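PA1221 (Pseudomonas aeruginosa, PDB 4DG8) is a multidomain protein of the ANL superfamily, with an AMP-binding enzyme family region, bound adenosine monophosphate and a phosphopantetheine attachment site family region. Local coordinates at residues V233-G238 / R246-E251; C120-C125 / Y374-A379; E330-I335 / R403-E408; L199-Q204 / R302-N307. All coordinates share one frame; numbering follows the deposited sequence.

Contact 1 (V233-G238 / R246-E251); sequences VLNDLG and RQLIGE
Leu248 and Leu237 both swing CG beside their own backbone N, opposite the carbonyl carbon (chi1 -71° and -67°), and these torsions send the two side chains past each other in opposite directions until Leu237 CD1 lies 3.6 Å from Leu248 CD2. The other branch of Leu248 works on Asn235: its CD1 comes within 3.6 Å of Asn235 CB, with the two side chains crossing at about a right angle. Gln247 CB and its amide atoms pack against Leu237 CD1, and its NE2 is turned to Glu251 OE2 at 3.2 Å. Asn235 is held by its own loop. Its OD1 takes Leu237 N at 3.0 Å, an Asx turn, and from the same face a longer bond from Gly238 N, which completes an Asx motif, while ND2 returns to Gly238 O at 2.8 Å; ND2 also reaches Asn210 OD1. Helix 242-250 is thereby seated against the end of strand 231-234, with Leu248 also touching Leu208 of the neighbouring strand 206-209. Across the two segments the adhesion is wholly van der Waals; the Asn235 amide and Gln247 NE2 bond elsewhere, so the fit probably rests on leucines packing against a loop-held asparagine.

Contact 2 (C120-C125 / Y374-A379); sequences CRQVDC and YRNDAA
Gln122 and Asn376 make the close part of this contact, amide against amide. Asn376 ND2 donates to Gln122 OE1 at 2.7 Å, with an N-H...O angle of 151°; the donor is tilted from the carbonyl plane, and the two amides are turned steeply against each other. Gln122 gets there by folding at chi2 (-63°), which brings OE1 back over the Asn376 side chain, 3.2 Å from Asn376 CB. The asparagine amide has three partners, Gln122 OE1 and Pro179 O for ND2 and Ala181 N for OD1, which fixes its rotation. On the glutamine side, NE2 is paired with Glu118 OE2 one turn back in the same helix.

The other half is looser. Val123 CG1 only grazes Arg375 CB at 4.4 Å, and beyond that point a water takes over: it donates to Val123 O at 2.9 Å and accepts a weak bond from Arg375 NE. The guanidinium is exposed and finds its stronger partner in Gln372 OE1, through NH1. Inward, Val123 packs on Ile169 and Phe171 of strand 166-172 and on Ala181.

Both segments are places where the chain changes structure. Helix 113-123 closes in a Schellman motif, Asp124 having positive phi, while residues 374 to 377 form a type I beta turn that hands over to helix 378-384 with Asp377 as its N-cap. The arrangement is thus a Schellman-terminated helix packed against a type I turn that leads into an N-capped helix, at the 373-374 edge of the seven-stranded mixed sheet.

Contact 3 (E330-I335 / R403-E408); sequences EDDIPI and RARYDE
Arg405 stretches its chain toward Asp332 and brings its guanidinium obliquely up to the carboxylate, NH2 lying 3.9 Å from Asp332 OD1. That is a long salt bridge, and the two flat groups stand nearly perpendicular, their planes 83° apart, so the pairing is not the two-pronged kind in which both oxygens face both nitrogens. The chain of Arg405 leaves the strand with CG lodged between the backbone N and the carbonyl carbon (chi1 73°) and then runs extended from CG to NE; this carries the charge out to the loop 330-335.

Both partners have closer commitments. Asp332 OD2 is bridged to Arg413 NE on the adjoining strand 412-416, and Arg405 NH1 is bridged to Asp358 OD1. Elsewhere in the contact, Pro334 CG approaches Asp407 OD2 at 4.4 Å, a loose touch of a ring carbon on a carboxylate whose OD2 is itself bridged to Arg411 and Arg413; OD1 accepts from Gln409 N. Glu330 stays farther off, its OE1 5.6 Å from Arg405 NH2.

The contact thus joins the loop between strands 319-322 and 337-338 to the end of the long strand 393-406 in the antiparallel sheet. Arg413 is shared, serving Asp332 from the loop and Asp407 from the strand's end. Several acids and arginines are gathered here, and their charges probably balance over the group: the Asp332 to Arg405 attraction is likely a supplementary electrostatic tie, with Arg413 the main link between the two sides.

Contact 4 (L199-Q204 / R302-N307); sequences LAFAPQ and RLHLVN
Phe201 and His304 lie flat on one another in an offset stack, ring centroids 3.8 Å apart and planes only 2° from parallel. Over the centre of one phenyl face sits His304 CG, 3.5 Å above the plane; over the centre of one imidazole face sits Phe201 CD1. The stack sits at the start of strand 304-309, the middle strand of a mixed five-stranded sheet, parallel to its neighbour 280-284, and it joins that strand's first residue to the loop leading into strand 206-209.

The displacement carries the imidazole toward the CG, CD1 and CE1 side of the phenyl ring, while His304 CB lies nearer the CD2 and CE2 side, over the same face in a CH-pi contact, 3.8 Å from the centroid of the Phe201 ring. Both side chains place CG beside their own backbone N; in His304, chi1 is -72° and chi2 91°, which turns the imidazole face toward the phenyl. Although the rings are parallel, the side chains as a whole cross at about a right angle.

The loop is also tied to this sheet through Phe201 N, which donates to Gln280 OE1. Backbone bonds from His304 to Arg279 and Leu281 hold the other ring's strand in place. At the far end of the segment, Asn307 OD1 is hydrogen-bonded to N6 of adenosine monophosphate. Within the stack itself, the closest carbons include Phe201 CE1 and His304 CD2, 3.5 Å apart.

Contacts 3 and 4 meet beside the adenosine monophosphate: Asn307, in the ligand pocket and part of contact 4, gives ND2 to Pro334 O of contact 3 in a probable hydrogen bond of 3.0 Å. The side chain of Asp332 in contact 3 is about 9 Å from the ligand. Contact 1 lies within the chain loop closed by contact 4, their centres about 19 Å apart and nearest atoms about 8 Å apart. Contact 2 sits on the opposite side of the chain's centre from contacts 1 and 4, about 36 and 37 Å away between centres. Contacts 2 and 3 interleave along the sequence, yet their nearest atoms stay about 15 Å apart.

Contact 1 (V233-G238 / R246-E251)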
loop_
_atom_site.group_PDB
_atom_site.type_symbol
_atom_site.label_atom_id
_atom_site.label_comp_id
_atom_site.label_asym_id
_atom_site.label_seq_id
_atom_site.Cartn_x
_atom_site.Cartn_y
_atom_site.Cartn_z
ATOM N N VAL A 233 7.350 -3.329 -15.093
ATOM C CA VAL A 233 8.730 -2.928 -15.276
ATOM C C VAL A 233 9.317 -2.834 -13.881
ATOM O O VAL A 233 9.118 -1.840 -13.173
ATOM C CB VAL A 233 8.789 -1.533 -15.926
ATOM C CG1 VAL A 233 10.223 -1.138 -16.205
ATOM C CG2 VAL A 233 7.971 -1.528 -17.229
ATOM N N LEU A 234 10.109 -3.838 -13.520
ATOM C CA LEU A 234 10.506 -4.017 -12.130
ATOM C C LEU A 234 11.680 -3.123 -11.851
ATOM O O LEU A 234 12.623 -3.083 -12.645
ATOM C CB LEU A 234 10.930 -5.467 -11.871
ATOM C CG LEU A 234 9.979 -6.602 -12.251
ATOM C CD1 LEU A 234 10.585 -7.952 -11.814
ATOM C CD2 LEU A 234 8.604 -6.399 -11.637
ATOM N N ASN A 235 11.683 -2.451 -10.707
ATOM C CA ASN A 235 12.883 -1.736 -10.364
ATOM C C ASN A 235 13.767 -2.695 -9.594
ATOM O O ASN A 235 13.637 -2.851 -8.376
ATOM C CB ASN A 235 12.569 -0.534 -9.460
ATOM C CG ASN A 235 13.842 0.099 -8.874
ATOM O OD1 ASN A 235 14.928 -0.071 -9.418
ATOM N ND2 ASN A 235 13.706 0.816 -7.760
ATOM N N ASP A 236 14.697 -3.294 -10.333
ATOM C CA ASP A 236 15.818 -4.072 -9.802
ATOM C C ASP A 236 17.130 -3.293 -9.878
ATOM O O ASP A 236 18.211 -3.882 -9.831
ATOM C CB ASP A 236 15.925 -5.454 -10.460
ATOM C CG ASP A 236 15.836 -5.387 -11.967
ATOM O OD1 ASP A 236 15.988 -4.266 -12.520
ATOM O OD2 ASP A 236 15.630 -6.453 -12.585
ATOM N N LEU A 237 17.036 -2.000 -10.167
ATOM C CA LEU A 237 18.227 -1.160 -10.306
ATOM C C LEU A 237 18.798 -0.625 -8.986
ATOM O O LEU A 237 20.006 -0.615 -8.781
ATOM C CB LEU A 237 17.951 -0.011 -11.275
ATOM C CG LEU A 237 17.729 -0.486 -12.709
ATOM C CD1 LEU A 237 17.526 0.690 -13.643
ATOM C CD2 LEU A 237 18.920 -1.317 -13.165
ATOM N N GLY A 238 17.923 -0.181 -8.095
ATOM C CA GLY A 238 18.353 0.412 -6.846
ATOM C C GLY A 238 17.274 1.330 -6.298
ATOM O O GLY A 238 16.241 1.524 -6.953
ATOM N N ARG A 246 14.960 7.680 -14.388
ATOM C CA ARG A 246 15.348 8.004 -15.758
ATOM C C ARG A 246 15.749 6.749 -16.536
ATOM O O ARG A 246 15.422 6.608 -17.714
ATOM C CB ARG A 246 16.501 9.008 -15.773
ATOM C CG ARG A 246 16.088 10.478 -15.709
ATOM C CD ARG A 246 17.353 11.360 -15.736
ATOM N NE ARG A 246 17.070 12.776 -15.518
ATOM C CZ ARG A 246 16.822 13.655 -16.484
ATOM N NH1 ARG A 246 16.811 13.267 -17.750
ATOM N NH2 ARG A 246 16.574 14.927 -16.189
ATOM N N GLN A 247 16.452 5.832 -15.875
ATOM C CA GLN A 247 16.882 4.591 -16.520
ATOM C C GLN A 247 15.696 3.694 -16.802
ATOM O O GLN A 247 15.579 3.101 -17.876
ATOM C CB GLN A 247 17.816 3.817 -15.612
ATOM C CG GLN A 247 19.240 3.793 -16.080
ATOM C CD GLN A 247 20.092 2.914 -15.194
ATOM O OE1 GLN A 247 20.238 3.181 -13.999
ATOM N NE2 GLN A 247 20.619 1.835 -15.760
ATOM N N LEU A 248 14.827 3.588 -15.810
ATOM C CA LEU A 248 13.679 2.702 -15.905
ATOM C C LEU A 248 12.712 3.154 -17.003
ATOM O O LEU A 248 12.110 2.325 -17.677
ATOM C CB LEU A 248 12.983 2.581 -14.546
ATOM C CG LEU A 248 13.794 1.780 -13.512
ATOM C CD1 LEU A 248 13.233 1.894 -12.092
ATOM C CD2 LEU A 248 13.934 0.319 -13.965
ATOM N N ILE A 249 12.566 4.466 -17.179
ATOM C CA ILE A 249 11.767 4.989 -18.282
ATOM C C ILE A 249 12.504 4.829 -19.621
ATOM O O ILE A 249 11.977 4.264 -20.570
ATOM C CB ILE A 249 11.415 6.472 -18.065
ATOM C CG1 ILE A 249 10.505 6.626 -16.843
ATOM C CG2 ILE A 249 10.804 7.067 -19.337
ATOM C CD1 ILE A 249 10.347 8.063 -16.358
ATOM N N GLY A 250 13.742 5.303 -19.673
ATOM C CA GLY A 250 14.489 5.345 -20.919
ATOM C C GLY A 250 14.965 3.990 -21.419
ATOM O O GLY A 250 14.881 3.703 -22.612
ATOM N N GLU A 251 15.493 3.165 -20.520
ATOM C CA GLU A 251 15.978 1.844 -20.922
ATOM C C GLU A 251 14.889 0.790 -20.987
ATOM O O GLU A 251 14.942 -0.121 -21.809
ATOM C CB GLU A 251 17.112 1.375 -20.010
ATOM C CG GLU A 251 18.325 2.277 -20.088
ATOM C CD GLU A 251 19.389 1.917 -19.074
ATOM O OE1 GLU A 251 19.370 0.770 -18.569
ATOM O OE2 GLU A 251 20.242 2.788 -18.790
#

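Contact 2 (C120-C125 / Y374-A379)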
loop_
_atom_site.group_PDB
_atom_site.type_symbol
_atom_site.label_atom_id
_atom_site.label_comp_id
_atom_site.label_asym_id
_atom_site.label_seq_id
_atom_site.Cartn_x
_atom_site.Cartn_y
_atom_site.Cartn_z
ATOM N N CYS A 120 2.947 -14.250 11.420
ATOM C CA CYS A 120 2.569 -15.516 10.781
ATOM C C CYS A 120 1.530 -16.251 11.585
ATOM O O CYS A 120 0.608 -16.836 11.011
ATOM C CB CYS A 120 3.777 -16.426 10.512
ATOM S SG CYS A 120 4.891 -15.793 9.177
ATOM N N ARG A 121 1.665 -16.213 12.911
ATOM C CA ARG A 121 0.629 -16.782 13.766
ATOM C C ARG A 121 -0.694 -16.019 13.630
ATOM O O ARG A 121 -1.760 -16.624 13.563
ATOM C CB ARG A 121 1.074 -16.792 15.222
ATOM C CG ARG A 121 0.268 -17.743 16.115
ATOM C CD ARG A 121 0.746 -17.676 17.569
ATOM N NE ARG A 121 0.481 -16.375 18.186
ATOM C CZ ARG A 121 -0.700 -16.020 18.692
ATOM N NH1 ARG A 121 -1.718 -16.867 18.648
ATOM N NH2 ARG A 121 -0.869 -14.824 19.246
ATOM N N GLN A 122 -0.628 -14.693 13.593
ATOM C CA GLN A 122 -1.848 -13.890 13.561
ATOM C C GLN A 122 -2.706 -14.290 12.376
ATOM O O GLN A 122 -3.921 -14.413 12.509
ATOM C CB GLN A 122 -1.556 -12.380 13.523
ATOM C CG GLN A 122 -1.119 -11.796 14.862
ATOM C CD GLN A 122 -2.207 -11.923 15.934
ATOM O OE1 GLN A 122 -3.367 -11.582 15.699
ATOM N NE2 GLN A 122 -1.838 -12.433 17.105
ATOM N N VAL A 123 -2.072 -14.450 11.217
ATOM C CA VAL A 123 -2.808 -14.851 10.013
ATOM C C VAL A 123 -2.732 -16.324 9.572
ATOM O O VAL A 123 -3.172 -16.674 8.474
ATOM C CB VAL A 123 -2.513 -13.927 8.841
ATOM C CG1 VAL A 123 -2.940 -12.524 9.222
ATOM C CG2 VAL A 123 -1.031 -13.984 8.493
ATOM N N ASP A 124 -2.108 -17.158 10.390
ATOM C CA ASP A 124 -1.923 -18.566 10.058
ATOM C C ASP A 124 -1.185 -18.746 8.720
ATOM O O ASP A 124 -1.544 -19.586 7.899
ATOM C CB ASP A 124 -3.261 -19.315 10.084
ATOM C CG ASP A 124 -3.080 -20.818 10.149
ATOM O OD1 ASP A 124 -2.016 -21.273 10.631
ATOM O OD2 ASP A 124 -3.998 -21.551 9.720
ATOM N N CYS A 125 -0.125 -17.965 8.519
ATOM C CA CYS A 125 0.680 -18.106 7.316
ATOM C C CYS A 125 1.415 -19.429 7.397
ATOM O O CYS A 125 2.202 -19.649 8.314
ATOM C CB CYS A 125 1.688 -16.971 7.210
ATOM S SG CYS A 125 2.754 -17.062 5.738
ATOM N N TYR A 374 -10.594 -7.400 9.345
ATOM C CA TYR A 374 -9.295 -7.615 9.969
ATOM C C TYR A 374 -9.223 -9.077 10.295
ATOM O O TYR A 374 -9.925 -9.558 11.177
ATOM C CB TYR A 374 -9.145 -6.783 11.235
ATOM C CG TYR A 374 -9.243 -5.313 10.953
ATOM C CD1 TYR A 374 -8.222 -4.647 10.269
ATOM C CD2 TYR A 374 -10.354 -4.589 11.349
ATOM C CE1 TYR A 374 -8.314 -3.298 9.986
ATOM C CE2 TYR A 374 -10.452 -3.235 11.076
ATOM C CZ TYR A 374 -9.432 -2.599 10.392
ATOM O OH TYR A 374 -9.530 -1.254 10.128
ATOM N N ARG A 375 -8.358 -9.778 9.574
ATOM C CA ARG A 375 -8.349 -11.230 9.593
ATOM C C ARG A 375 -8.137 -11.728 11.016
ATOM O O ARG A 375 -8.684 -12.755 11.429
ATOM C CB ARG A 375 -7.245 -11.743 8.663
ATOM C CG ARG A 375 -7.262 -13.240 8.438
ATOM C CD ARG A 375 -8.403 -13.662 7.495
ATOM N NE ARG A 375 -8.225 -15.071 7.179
ATOM C CZ ARG A 375 -9.056 -15.820 6.461
ATOM N NH1 ARG A 375 -10.166 -15.304 5.935
ATOM N NH2 ARG A 375 -8.750 -17.098 6.256
ATOM N N ASN A 376 -7.340 -10.974 11.764
ATOM C CA ASN A 376 -7.001 -11.312 13.138
ATOM C C ASN A 376 -7.749 -10.568 14.257
ATOM O O ASN A 376 -7.403 -10.736 15.434
ATOM C CB ASN A 376 -5.489 -11.187 13.343
ATOM C CG ASN A 376 -5.024 -9.757 13.325
ATOM O OD1 ASN A 376 -5.671 -8.893 12.721
ATOM N ND2 ASN A 376 -3.910 -9.483 14.014
ATOM N N ASP A 377 -8.694 -9.692 13.917
ATOM C CA ASP A 377 -9.483 -9.026 14.970
ATOM C C ASP A 377 -10.971 -8.954 14.602
ATOM O O ASP A 377 -11.394 -8.041 13.878
ATOM C CB ASP A 377 -8.932 -7.605 15.138
ATOM C CG ASP A 377 -9.396 -6.920 16.423
ATOM O OD1 ASP A 377 -10.476 -7.254 16.953
ATOM O OD2 ASP A 377 -8.655 -6.028 16.892
ATOM N N ALA A 378 -11.777 -9.817 15.208
ATOM C CA ALA A 378 -13.184 -9.921 14.837
ATOM C C ALA A 378 -13.954 -8.721 15.382
ATOM O O ALA A 378 -14.781 -8.130 14.684
ATOM C CB ALA A 378 -13.788 -11.229 15.375
ATOM N N ALA A 379 -13.684 -8.380 16.641
ATOM C CA ALA A 379 -14.348 -7.255 17.292
ATOM C C ALA A 379 -14.121 -5.981 16.503
ATOM O O ALA A 379 -15.046 -5.208 16.252
ATOM C CB ALA A 379 -13.841 -7.085 18.712
HETATM O O HOH W 1 -5.358 -16.132 6.627
#

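Contact 3 (E330-I335 / R403-E408)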
loop_
_atom_site.group_PDB
_atom_site.type_symbol
_atom_site.label_atom_id
_atom_site.label_comp_id
_atom_site.label_asym_id
_atom_site.label_seq_id
_atom_site.Cartn_x
_atom_site.Cartn_y
_atom_site.Cartn_z
ATOM N N GLU A 330 -5.269 26.257 -6.332
ATOM C CA GLU A 330 -5.947 26.036 -5.056
ATOM C C GLU A 330 -4.959 25.790 -3.916
ATOM O O GLU A 330 -3.765 25.569 -4.162
ATOM C CB GLU A 330 -6.884 24.821 -5.174
ATOM C CG GLU A 330 -7.856 24.868 -6.360
ATOM C CD GLU A 330 -9.224 25.438 -6.000
ATOM O OE1 GLU A 330 -9.420 25.838 -4.834
ATOM O OE2 GLU A 330 -10.109 25.477 -6.882
ATOM N N ASP A 331 -5.477 25.752 -2.684
ATOM C CA ASP A 331 -4.657 25.549 -1.485
ATOM C C ASP A 331 -4.350 24.065 -1.332
ATOM O O ASP A 331 -3.436 23.686 -0.612
ATOM C CB ASP A 331 -5.390 26.015 -0.215
ATOM C CG ASP A 331 -5.322 27.525 0.014
ATOM O OD1 ASP A 331 -4.831 28.275 -0.855
ATOM O OD2 ASP A 331 -5.797 27.958 1.090
ATOM N N ASP A 332 -5.146 23.226 -1.989
ATOM C CA ASP A 332 -4.966 21.777 -1.936
ATOM C C ASP A 332 -5.453 21.169 -3.239
ATOM O O ASP A 332 -6.367 21.701 -3.845
ATOM C CB ASP A 332 -5.791 21.178 -0.789
ATOM C CG ASP A 332 -7.300 21.384 -0.982
ATOM O OD1 ASP A 332 -7.778 22.512 -0.735
ATOM O OD2 ASP A 332 -8.008 20.426 -1.379
ATOM N N ILE A 333 -4.860 20.050 -3.652
ATOM C CA ILE A 333 -5.354 19.301 -4.812
ATOM C C ILE A 333 -6.525 18.434 -4.370
ATOM O O ILE A 333 -6.375 17.649 -3.429
ATOM C CB ILE A 333 -4.279 18.350 -5.377
ATOM C CG1 ILE A 333 -2.978 19.107 -5.678
ATOM C CG2 ILE A 333 -4.807 17.607 -6.612
ATOM C CD1 ILE A 333 -3.137 20.246 -6.681
ATOM N N PRO A 334 -7.693 18.565 -5.038
ATOM C CA PRO A 334 -8.841 17.711 -4.700
ATOM C C PRO A 334 -8.434 16.243 -4.698
ATOM O O PRO A 334 -7.475 15.873 -5.408
ATOM C CB PRO A 334 -9.827 17.968 -5.855
ATOM C CG PRO A 334 -9.503 19.354 -6.338
ATOM C CD PRO A 334 -7.991 19.497 -6.144
ATOM N N ILE A 335 -9.094 15.434 -3.867
ATOM C CA ILE A 335 -8.942 13.981 -3.948
ATOM C C ILE A 335 -10.047 13.414 -4.838
ATOM O O ILE A 335 -10.124 12.210 -5.075
ATOM C CB ILE A 335 -8.912 13.279 -2.567
ATOM C CG1 ILE A 335 -10.198 13.542 -1.771
ATOM C CG2 ILE A 335 -7.659 13.706 -1.788
ATOM C CD1 ILE A 335 -10.229 12.864 -0.372
ATOM N N ARG A 403 -11.249 13.105 7.469
ATOM C CA ARG A 403 -12.165 14.236 7.397
ATOM C C ARG A 403 -11.890 15.030 6.131
ATOM O O ARG A 403 -10.724 15.309 5.784
ATOM C CB ARG A 403 -12.036 15.143 8.628
ATOM C CG ARG A 403 -12.395 14.471 9.957
ATOM C CD ARG A 403 -12.917 15.482 10.970
ATOM N NE ARG A 403 -14.234 15.991 10.590
ATOM C CZ ARG A 403 -14.808 17.067 11.123
ATOM N NH1 ARG A 403 -14.177 17.760 12.062
ATOM N NH2 ARG A 403 -16.012 17.456 10.715
ATOM N N ALA A 404 -12.974 15.369 5.440
ATOM C CA ALA A 404 -12.912 16.152 4.215
ATOM C C ALA A 404 -14.160 17.026 4.064
ATOM O O ALA A 404 -15.025 17.048 4.950
ATOM C CB ALA A 404 -12.741 15.239 3.010
ATOM N N ARG A 405 -14.233 17.738 2.938
ATOM C CA ARG A 405 -15.359 18.593 2.585
ATOM C C ARG A 405 -15.503 18.548 1.072
ATOM O O ARG A 405 -14.523 18.306 0.360
ATOM C CB ARG A 405 -15.089 20.043 2.991
ATOM C CG ARG A 405 -14.049 20.696 2.076
ATOM C CD ARG A 405 -13.890 22.190 2.262
ATOM N NE ARG A 405 -12.690 22.647 1.561
ATOM C CZ ARG A 405 -12.670 23.144 0.325
ATOM N NH1 ARG A 405 -13.799 23.284 -0.367
ATOM N NH2 ARG A 405 -11.511 23.506 -0.223
ATOM N N TYR A 406 -16.718 18.777 0.578
ATOM C CA TYR A 406 -16.939 18.941 -0.857
ATOM C C TYR A 406 -16.621 20.368 -1.264
ATOM O O TYR A 406 -16.840 21.300 -0.485
ATOM C CB TYR A 406 -18.396 18.659 -1.227
ATOM C CG TYR A 406 -18.832 17.223 -1.056
ATOM C CD1 TYR A 406 -18.344 16.220 -1.886
ATOM C CD2 TYR A 406 -19.753 16.873 -0.077
ATOM C CE1 TYR A 406 -18.755 14.905 -1.739
ATOM C CE2 TYR A 406 -20.166 15.568 0.081
ATOM C CZ TYR A 406 -19.666 14.580 -0.751
ATOM O OH TYR A 406 -20.095 13.272 -0.597
ATOM N N ASP A 407 -16.120 20.546 -2.483
ATOM C CA ASP A 407 -16.082 21.881 -3.088
ATOM C C ASP A 407 -17.337 22.096 -3.928
ATOM O O ASP A 407 -18.218 21.225 -3.974
ATOM C CB ASP A 407 -14.817 22.109 -3.925
ATOM C CG ASP A 407 -14.708 21.167 -5.119
ATOM O OD1 ASP A 407 -15.741 20.594 -5.550
ATOM O OD2 ASP A 407 -13.571 21.001 -5.626
ATOM N N GLU A 408 -17.413 23.245 -4.594
ATOM C CA GLU A 408 -18.589 23.593 -5.396
ATOM C C GLU A 408 -18.821 22.635 -6.569
ATOM O O GLU A 408 -19.902 22.620 -7.150
ATOM C CB GLU A 408 -18.505 25.040 -5.901
ATOM C CG GLU A 408 -17.393 25.294 -6.935
ATOM C CD GLU A 408 -15.980 25.242 -6.348
ATOM O OE1 GLU A 408 -15.772 25.778 -5.235
ATOM O OE2 GLU A 408 -15.077 24.671 -7.005
#

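Contact 4 (L199-Q204 / R302-N307)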
loop_
_atom_site.group_PDB
_atom_site.type_symbol
_atom_site.label_atom_id
_atom_site.label_comp_id
_atom_site.label_asym_id
_atom_site.label_seq_id
_atom_site.Cartn_x
_atom_site.Cartn_y
_atom_site.Cartn_z
ATOM N N LEU A 199 -6.741 5.580 -15.225
ATOM C CA LEU A 199 -5.727 4.684 -15.810
ATOM C C LEU A 199 -5.697 4.676 -17.345
ATOM O O LEU A 199 -5.121 3.780 -17.963
ATOM C CB LEU A 199 -5.804 3.262 -15.240
ATOM C CG LEU A 199 -5.540 3.136 -13.735
ATOM C CD1 LEU A 199 -5.733 1.682 -13.307
ATOM C CD2 LEU A 199 -4.137 3.705 -13.302
ATOM N N ALA A 200 -6.399 5.613 -17.952
ATOM C CA ALA A 200 -6.686 5.538 -19.394
ATOM C C ALA A 200 -5.678 6.204 -20.340
ATOM O O ALA A 200 -5.986 6.394 -21.520
ATOM C CB ALA A 200 -8.104 6.050 -19.679
ATOM N N PHE A 201 -4.533 6.644 -19.821
ATOM C CA PHE A 201 -3.608 7.463 -20.618
ATOM C C PHE A 201 -2.366 6.767 -21.219
ATOM O O PHE A 201 -1.552 7.398 -21.894
ATOM C CB PHE A 201 -3.239 8.732 -19.831
ATOM C CG PHE A 201 -4.411 9.335 -19.092
ATOM C CD1 PHE A 201 -5.431 9.981 -19.783
ATOM C CD2 PHE A 201 -4.498 9.247 -17.706
ATOM C CE1 PHE A 201 -6.514 10.531 -19.106
ATOM C CE2 PHE A 201 -5.576 9.802 -17.017
ATOM C CZ PHE A 201 -6.583 10.444 -17.715
ATOM N N ALA A 202 -2.208 5.478 -20.954
ATOM C CA ALA A 202 -1.044 4.748 -21.446
ATOM C C ALA A 202 -1.464 3.399 -22.037
ATOM O O ALA A 202 -1.586 2.414 -21.311
ATOM C CB ALA A 202 0.008 4.571 -20.321
ATOM N N PRO A 203 -1.727 3.359 -23.357
ATOM C CA PRO A 203 -2.226 2.126 -23.981
ATOM C C PRO A 203 -1.392 0.894 -23.611
ATOM O O PRO A 203 -1.950 -0.196 -23.447
ATOM C CB PRO A 203 -2.117 2.428 -25.486
ATOM C CG PRO A 203 -2.296 3.911 -25.583
ATOM C CD PRO A 203 -1.609 4.466 -24.325
ATOM N N GLN A 204 -0.079 1.067 -23.469
ATOM C CA GLN A 204 0.818 -0.065 -23.198
ATOM C C GLN A 204 0.892 -0.447 -21.727
ATOM O O GLN A 204 1.460 -1.496 -21.381
ATOM C CB GLN A 204 2.243 0.192 -23.718
ATOM C CG GLN A 204 2.380 0.230 -25.231
ATOM C CD GLN A 204 3.771 -0.184 -25.677
ATOM O OE1 GLN A 204 4.715 0.617 -25.653
ATOM N NE2 GLN A 204 3.911 -1.454 -26.066
ATOM N N ARG A 302 1.756 17.902 -20.658
ATOM C CA ARG A 302 0.995 16.801 -21.247
ATOM C C ARG A 302 0.900 15.599 -20.295
ATOM O O ARG A 302 0.244 14.599 -20.599
ATOM C CB ARG A 302 1.630 16.354 -22.569
ATOM C CG ARG A 302 1.575 17.371 -23.722
ATOM C CD ARG A 302 2.425 16.871 -24.898
ATOM N NE ARG A 302 3.845 16.850 -24.541
ATOM C CZ ARG A 302 4.621 17.934 -24.545
ATOM N NH1 ARG A 302 4.112 19.113 -24.895
ATOM N NH2 ARG A 302 5.903 17.846 -24.203
ATOM N N LEU A 303 1.567 15.690 -19.152
ATOM C CA LEU A 303 1.532 14.603 -18.178
ATOM C C LEU A 303 0.143 14.513 -17.538
ATOM O O LEU A 303 -0.447 15.524 -17.171
ATOM C CB LEU A 303 2.624 14.795 -17.112
ATOM C CG LEU A 303 2.563 13.828 -15.932
ATOM C CD1 LEU A 303 2.725 12.377 -16.407
ATOM C CD2 LEU A 303 3.615 14.184 -14.878
ATOM N N HIS A 304 -0.396 13.303 -17.437
ATOM C CA HIS A 304 -1.619 13.113 -16.673
ATOM C C HIS A 304 -1.232 12.704 -15.255
ATOM O O HIS A 304 -0.681 11.625 -15.028
ATOM C CB HIS A 304 -2.547 12.091 -17.352
ATOM C CG HIS A 304 -3.200 12.616 -18.597
ATOM N ND1 HIS A 304 -2.639 12.477 -19.851
ATOM C CD2 HIS A 304 -4.357 13.301 -18.777
ATOM C CE1 HIS A 304 -3.429 13.039 -20.750
ATOM N NE2 HIS A 304 -4.477 13.548 -20.123
ATOM N N LEU A 305 -1.500 13.607 -14.323
ATOM C CA LEU A 305 -1.228 13.412 -12.916
ATOM C C LEU A 305 -2.525 13.123 -12.145
ATOM O O LEU A 305 -3.526 13.817 -12.307
ATOM C CB LEU A 305 -0.555 14.660 -12.369
ATOM C CG LEU A 305 -0.002 14.591 -10.943
ATOM C CD1 LEU A 305 0.984 13.472 -10.813
ATOM C CD2 LEU A 305 0.654 15.932 -10.589
ATOM N N VAL A 306 -2.500 12.090 -11.309
ATOM C CA VAL A 306 -3.674 11.702 -10.531
ATOM C C VAL A 306 -3.388 11.734 -9.026
ATOM O O VAL A 306 -2.411 11.132 -8.563
ATOM C CB VAL A 306 -4.116 10.285 -10.903
ATOM C CG1 VAL A 306 -5.401 9.899 -10.161
ATOM C CG2 VAL A 306 -4.286 10.176 -12.414
ATOM N N ASN A 307 -4.250 12.403 -8.265
ATOM C CA ASN A 307 -4.149 12.356 -6.813
ATOM C C ASN A 307 -5.020 11.172 -6.383
ATOM O O ASN A 307 -6.232 11.214 -6.536
ATOM C CB ASN A 307 -4.668 13.672 -6.198
ATOM C CG ASN A 307 -4.511 13.733 -4.675
ATOM O OD1 ASN A 307 -3.931 12.840 -4.056
ATOM N ND2 ASN A 307 -5.014 14.821 -4.064
#